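Local coordinates for protein succinate-semialdehyde dehydrogenase (NAD(P)(+)) (Marinobacter aquaeolei, PDB 3RH9) that probably oxidises succinate semialdehyde to succinate with a nicotinamide cofactor, as a member of the aldehyde dehydrogenase family, at residues A27-Y32 / P182-P187; Q336-V341 / L368-T373. One frame throughout, in Å; residues are numbered along the deposited sequence.

Contact 1. Residues A27-Y32 / P182-P187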
loop_
_atom_site.group_PDB
_atom_site.type_symbol
_atom_site.label_atom_id
_atom_site.label_comp_id
_atom_site.label_asym_id
_atom_site.label_seq_id
_atom_site.Cartn_x
_atom_site.Cartn_y
_atom_site.Cartn_z
ATOM N N ALA A 27 37.087 -5.789 -5.246
ATOM C CA ALA A 27 36.336 -6.181 -4.053
ATOM C C ALA A 27 35.437 -7.382 -4.339
ATOM O O ALA A 27 34.600 -7.334 -5.224
ATOM C CB ALA A 27 35.517 -5.022 -3.526
ATOM N N THR A 28 35.609 -8.458 -3.588
ATOM C CA THR A 28 34.833 -9.656 -3.840
ATOM C C THR A 28 34.045 -10.135 -2.627
ATOM O O THR A 28 34.331 -9.738 -1.507
ATOM C CB THR A 28 35.745 -10.759 -4.370
ATOM O OG1 THR A 28 35.490 -10.919 -5.769
ATOM C CG2 THR A 28 35.504 -12.085 -3.642
ATOM N N PHE A 29 33.017 -10.950 -2.862
ATOM C CA PHE A 29 32.367 -11.712 -1.788
ATOM C C PHE A 29 32.208 -13.144 -2.243
ATOM O O PHE A 29 32.080 -13.403 -3.439
ATOM C CB PHE A 29 31.029 -11.089 -1.303
ATOM C CG PHE A 29 29.862 -11.202 -2.282
ATOM C CD1 PHE A 29 29.061 -12.342 -2.315
ATOM C CD2 PHE A 29 29.528 -10.135 -3.122
ATOM C CE1 PHE A 29 27.967 -12.436 -3.197
ATOM C CE2 PHE A 29 28.444 -10.215 -3.996
ATOM C CZ PHE A 29 27.664 -11.368 -4.038
ATOM N N ASP A 30 32.235 -14.079 -1.300
ATOM C CA ASP A 30 32.200 -15.492 -1.660
ATOM C C ASP A 30 30.789 -16.067 -1.725
ATOM O O ASP A 30 29.910 -15.721 -0.929
ATOM C CB ASP A 30 33.041 -16.319 -0.682
ATOM C CG ASP A 30 34.524 -15.957 -0.725
ATOM O OD1 ASP A 30 34.938 -15.153 -1.598
ATOM O OD2 ASP A 30 35.285 -16.490 0.116
ATOM N N VAL A 31 30.579 -16.954 -2.686
ATOM C CA VAL A 31 29.389 -17.785 -2.690
ATOM C C VAL A 31 29.809 -19.216 -2.381
ATOM O O VAL A 31 30.809 -19.711 -2.904
ATOM C CB VAL A 31 28.661 -17.732 -4.049
ATOM C CG1 VAL A 31 27.334 -18.462 -3.972
ATOM C CG2 VAL A 31 28.454 -16.289 -4.475
ATOM N N TYR A 32 29.053 -19.886 -1.526
ATOM C CA TYR A 32 29.373 -21.260 -1.158
ATOM C C TYR A 32 28.363 -22.233 -1.722
ATOM O O TYR A 32 27.219 -21.881 -1.919
ATOM C CB TYR A 32 29.365 -21.390 0.358
ATOM C CG TYR A 32 30.598 -20.832 1.030
ATOM C CD1 TYR A 32 30.725 -19.467 1.279
ATOM C CD2 TYR A 32 31.639 -21.677 1.424
ATOM C CE1 TYR A 32 31.844 -18.962 1.899
ATOM C CE2 TYR A 32 32.768 -21.172 2.041
ATOM C CZ TYR A 32 32.863 -19.818 2.279
ATOM O OH TYR A 32 33.984 -19.323 2.892
ATOM N N PRO A 182 19.816 -9.192 -5.610
ATOM C CA PRO A 182 19.609 -10.530 -5.049
ATOM C C PRO A 182 20.374 -10.718 -3.751
ATOM O O PRO A 182 21.232 -9.903 -3.406
ATOM C CB PRO A 182 20.202 -11.431 -6.126
ATOM C CG PRO A 182 21.387 -10.647 -6.597
ATOM C CD PRO A 182 20.969 -9.171 -6.534
ATOM N N ALA A 183 20.049 -11.786 -3.030
ATOM C CA ALA A 183 20.759 -12.136 -1.809
ATOM C C ALA A 183 22.201 -12.538 -2.158
ATOM O O ALA A 183 22.436 -13.169 -3.184
ATOM C CB ALA A 183 20.032 -13.266 -1.108
ATOM N N SER A 184 23.166 -12.175 -1.318
ATOM C CA SER A 184 24.552 -12.548 -1.598
ATOM C C SER A 184 24.794 -14.059 -1.498
ATOM O O SER A 184 25.832 -14.547 -1.931
ATOM C CB SER A 184 25.521 -11.809 -0.686
ATOM O OG SER A 184 25.428 -10.419 -0.889
ATOM N N GLU A 185 23.842 -14.789 -0.920
ATOM C CA GLU A 185 23.908 -16.248 -0.861
ATOM C C GLU A 185 23.556 -16.875 -2.206
ATOM O O GLU A 185 23.943 -18.012 -2.492
ATOM C CB GLU A 185 22.951 -16.800 0.207
ATOM C CG GLU A 185 23.326 -16.466 1.656
ATOM C CD GLU A 185 22.813 -15.091 2.128
ATOM O OE1 GLU A 185 22.095 -14.401 1.354
ATOM O OE2 GLU A 185 23.127 -14.712 3.287
ATOM N N THR A 186 22.804 -16.140 -3.025
ATOM C CA THR A 186 22.347 -16.669 -4.310
ATOM C C THR A 186 22.339 -15.648 -5.444
ATOM O O THR A 186 21.298 -15.394 -6.042
ATOM C CB THR A 186 20.946 -17.297 -4.184
ATOM O OG1 THR A 186 20.102 -16.416 -3.431
ATOM C CG2 THR A 186 21.027 -18.660 -3.487
ATOM N N PRO A 187 23.510 -15.082 -5.764
ATOM C CA PRO A 187 23.609 -14.087 -6.831
ATOM C C PRO A 187 23.715 -14.730 -8.217
ATOM O O PRO A 187 23.409 -14.087 -9.214
ATOM C CB PRO A 187 24.921 -13.375 -6.519
ATOM C CG PRO A 187 25.566 -14.139 -5.401
ATOM C CD PRO A 187 24.831 -15.399 -5.209
#

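Contact 2. Residues Q336-V341 / L368-T373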
loop_
_atom_site.group_PDB
_atom_site.type_symbol
_atom_site.label_atom_id
_atom_site.label_comp_id
_atom_site.label_asym_id
_atom_site.label_seq_id
_atom_site.Cartn_x
_atom_site.Cartn_y
_atom_site.Cartn_z
ATOM N N GLN A 336 23.723 -20.504 10.341
ATOM C CA GLN A 336 22.748 -19.823 11.174
ATOM C C GLN A 336 21.385 -20.529 11.058
ATOM O O GLN A 336 20.742 -20.830 12.082
ATOM C CB GLN A 336 22.659 -18.344 10.801
ATOM C CG GLN A 336 21.906 -17.476 11.802
ATOM C CD GLN A 336 21.619 -16.068 11.250
ATOM O OE1 GLN A 336 20.495 -15.774 10.828
ATOM N NE2 GLN A 336 22.643 -15.208 11.229
ATOM N N GLY A 337 20.972 -20.815 9.818
ATOM C CA GLY A 337 19.731 -21.519 9.546
ATOM C C GLY A 337 19.703 -22.914 10.147
ATOM O O GLY A 337 18.735 -23.312 10.798
ATOM N N PHE A 338 20.783 -23.655 9.934
ATOM C CA PHE A 338 20.949 -24.965 10.539
ATOM C C PHE A 338 20.844 -24.902 12.072
ATOM O O PHE A 338 20.108 -25.661 12.684
ATOM C CB PHE A 338 22.287 -25.571 10.106
ATOM C CG PHE A 338 22.472 -26.979 10.551
ATOM C CD1 PHE A 338 23.276 -27.278 11.633
ATOM C CD2 PHE A 338 21.819 -28.014 9.907
ATOM C CE1 PHE A 338 23.434 -28.591 12.058
ATOM C CE2 PHE A 338 21.974 -29.320 10.328
ATOM C CZ PHE A 338 22.781 -29.606 11.406
ATOM N N ASP A 339 21.572 -23.990 12.699
ATOM C CA ASP A 339 21.539 -23.913 14.151
ATOM C C ASP A 339 20.128 -23.631 14.673
ATOM O O ASP A 339 19.731 -24.156 15.705
ATOM C CB ASP A 339 22.556 -22.890 14.672
ATOM C CG ASP A 339 23.988 -23.357 14.477
ATOM O OD1 ASP A 339 24.176 -24.525 14.096
ATOM O OD2 ASP A 339 24.933 -22.568 14.689
ATOM N N LYS A 340 19.371 -22.810 13.956
ATOM C CA LYS A 340 18.004 -22.512 14.358
ATOM C C LYS A 340 17.120 -23.758 14.291
ATOM O O LYS A 340 16.391 -24.066 15.242
ATOM C CB LYS A 340 17.415 -21.394 13.498
ATOM C CG LYS A 340 16.033 -20.926 13.956
ATOM C CD LYS A 340 15.558 -19.694 13.209
ATOM C CE LYS A 340 14.358 -19.091 13.917
ATOM N NZ LYS A 340 14.051 -17.724 13.419
ATOM N N VAL A 341 17.178 -24.481 13.178
ATOM C CA VAL A 341 16.393 -25.700 13.087
ATOM C C VAL A 341 16.792 -26.627 14.231
ATOM O O VAL A 341 15.933 -27.257 14.858
ATOM C CB VAL A 341 16.504 -26.416 11.728
ATOM C CG1 VAL A 341 15.532 -27.573 11.677
ATOM C CG2 VAL A 341 16.202 -25.462 10.609
ATOM N N LEU A 368 25.478 -29.148 6.630
ATOM C CA LEU A 368 24.284 -28.344 6.739
ATOM C C LEU A 368 23.098 -29.246 6.453
ATOM O O LEU A 368 21.967 -28.771 6.292
ATOM C CB LEU A 368 24.332 -27.185 5.754
ATOM C CG LEU A 368 25.425 -26.182 6.118
ATOM C CD1 LEU A 368 25.431 -24.984 5.187
ATOM C CD2 LEU A 368 25.222 -25.752 7.552
ATOM N N PHE A 369 23.358 -30.553 6.394
ATOM C CA PHE A 369 22.296 -31.518 6.104
ATOM C C PHE A 369 21.448 -31.815 7.335
ATOM O O PHE A 369 21.934 -32.317 8.353
ATOM C CB PHE A 369 22.847 -32.816 5.504
ATOM C CG PHE A 369 23.669 -32.612 4.270
ATOM C CD1 PHE A 369 23.071 -32.569 3.026
ATOM C CD2 PHE A 369 25.049 -32.468 4.357
ATOM C CE1 PHE A 369 23.839 -32.374 1.868
ATOM C CE2 PHE A 369 25.824 -32.283 3.221
ATOM C CZ PHE A 369 25.217 -32.230 1.968
ATOM N N PHE A 370 20.170 -31.489 7.238
ATOM C CA PHE A 370 19.259 -31.730 8.331
ATOM C C PHE A 370 18.145 -32.651 7.861
ATOM O O PHE A 370 17.427 -32.342 6.917
ATOM C CB PHE A 370 18.699 -30.411 8.835
ATOM C CG PHE A 370 18.124 -30.489 10.212
ATOM C CD1 PHE A 370 16.963 -31.201 10.448
ATOM C CD2 PHE A 370 18.744 -29.843 11.271
ATOM C CE1 PHE A 370 16.436 -31.274 11.712
ATOM C CE2 PHE A 370 18.214 -29.911 12.538
ATOM C CZ PHE A 370 17.059 -30.631 12.761
ATOM N N PRO A 371 18.004 -33.794 8.533
ATOM C CA PRO A 371 17.088 -34.883 8.187
ATOM C C PRO A 371 15.629 -34.526 8.443
ATOM O O PRO A 371 15.316 -33.869 9.427
ATOM C CB PRO A 371 17.497 -35.998 9.155
ATOM C CG PRO A 371 18.770 -35.540 9.794
ATOM C CD PRO A 371 18.730 -34.070 9.777
ATOM N N PRO A 372 14.728 -34.982 7.575
ATOM C CA PRO A 372 13.319 -34.702 7.804
ATOM C C PRO A 372 12.907 -35.253 9.155
ATOM O O PRO A 372 13.152 -36.419 9.412
ATOM C CB PRO A 372 12.639 -35.472 6.675
ATOM C CG PRO A 372 13.682 -35.605 5.632
ATOM C CD PRO A 372 14.940 -35.803 6.376
ATOM N N THR A 373 12.295 -34.420 9.991
ATOM C CA THR A 373 12.000 -34.759 11.376
ATOM C C THR A 373 10.561 -34.455 11.738
ATOM O O THR A 373 9.957 -33.524 11.204
ATOM C CB THR A 373 12.880 -33.951 12.328
ATOM O OG1 THR A 373 14.256 -34.158 11.999
ATOM C CG2 THR A 373 12.647 -34.387 13.744
#

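Contact 1. Residues A27-Y32 / P182-P187
Phe29 and Val31 belong to an antiparallel beta hairpin near the N-terminus, and they rest on the loop that follows strand 178-181 of the Rossmann-like sheet that in this family binds the cofactor. This loop holds a type I beta turn from Ala183 to Thr186, closed by a backbone hydrogen bond from Thr186 N to Ala183 O (3.0 Å). In aldehyde dehydrogenases the start of such a loop lies by the adenosine part of the cofactor; here it is probably similar. The Phe29 ring carries much of the contact. Its CG sits between the backbone N and the carbonyl carbon (chi1 71°), which turns the ring toward the loop. Ser184 OG lies over one face of the Phe29 ring, 3.9 Å above its plane and offset toward the rim. Phe29 CE1 comes 3.6 Å from Ser184 CB and also meets the carbonyl oxygen of Ser184. Pro187 CG sits at the ring edge, 3.7 Å from Phe29 CE1. Pro187 CG also meets Val31 CG2, at 3.7 Å. The other branch, Val31 CG1, touches Glu185 O at 3.7 Å. The contact is thus made by van der Waals packing. With an alanine in place of Phe29 the ring is gone, which would probably open a gap beside Ser184 and take from Pro187 CG its aromatic neighbour, leaving Val31 as its apolar partner from the strand. Strand 39-44 pairs with strand 28-32, and its Val43 touches Phe29. Helix 88-99 reaches the same spot through Glu98, which touches both Val31 and Pro187. Pro187, which immediately precedes helix 188-197, also packs on Met211.

Contact 2. Residues Q336-V341 / L368-T373
The Phe370 ring has Val341 CG1 over the centre of one face and Phe338 at its edge. Val341 CG1 lies 3.6 Å from the centroid of the Phe370 ring and 13° off the normal, a CH-pi contact. Its CG1 branch is anti to the backbone N (chi1 -173°), and this brings the methyl over the ring. Phe338 CD2 lies in the plane of the Phe370 ring. The closest pair is Phe338 CE2 with Phe370 CD2, 3.4 Å apart. The two rings meet obliquely, with centroids 5.5 Å apart and planes at 66°. Phe338 and Val341 are three residues apart on helix 335-350, so both face the loop that leads into strand 373-376. That strand is part of the seven-stranded sheet, which in this family belongs to the catalytic domain. The loop backbone also meets the Phe338 ring: Phe338 CE2 is 3.6 Å from Phe369 O, and Phe338 CD2 is 3.7 Å from Leu368 O. Nearer the helix backbone, Phe338 CB touches Leu368 CD2 at 3.9 Å. Phe370 packs further on Leu345 of the same helix and on Pro392. At the end of the loop, Thr373 OG1 donates to Pro371 O from above the carbonyl plane (2.8 Å).

Contact 1 and contact 2 lie in different parts of the fold. Their centres are 21 Å apart, and their nearest atoms stay about 7 Å apart without touching. They follow one another along the chain. Contact 1 joins the N-terminal hairpin to a loop at the end of a strand of the sheet that, in this family, binds the cofactor. Contact 2 packs helix 335-350 on the loop leading into strand 373-376, next to the outermost strand of the seven-stranded sheet. Both lie away from Glu256, the predicted active-site residue. Glu256 ends strand 252-256 of the same sheet as strand 178-181, from which the loop of contact 1 leads on. Neither contact touches the second chain of the assembly.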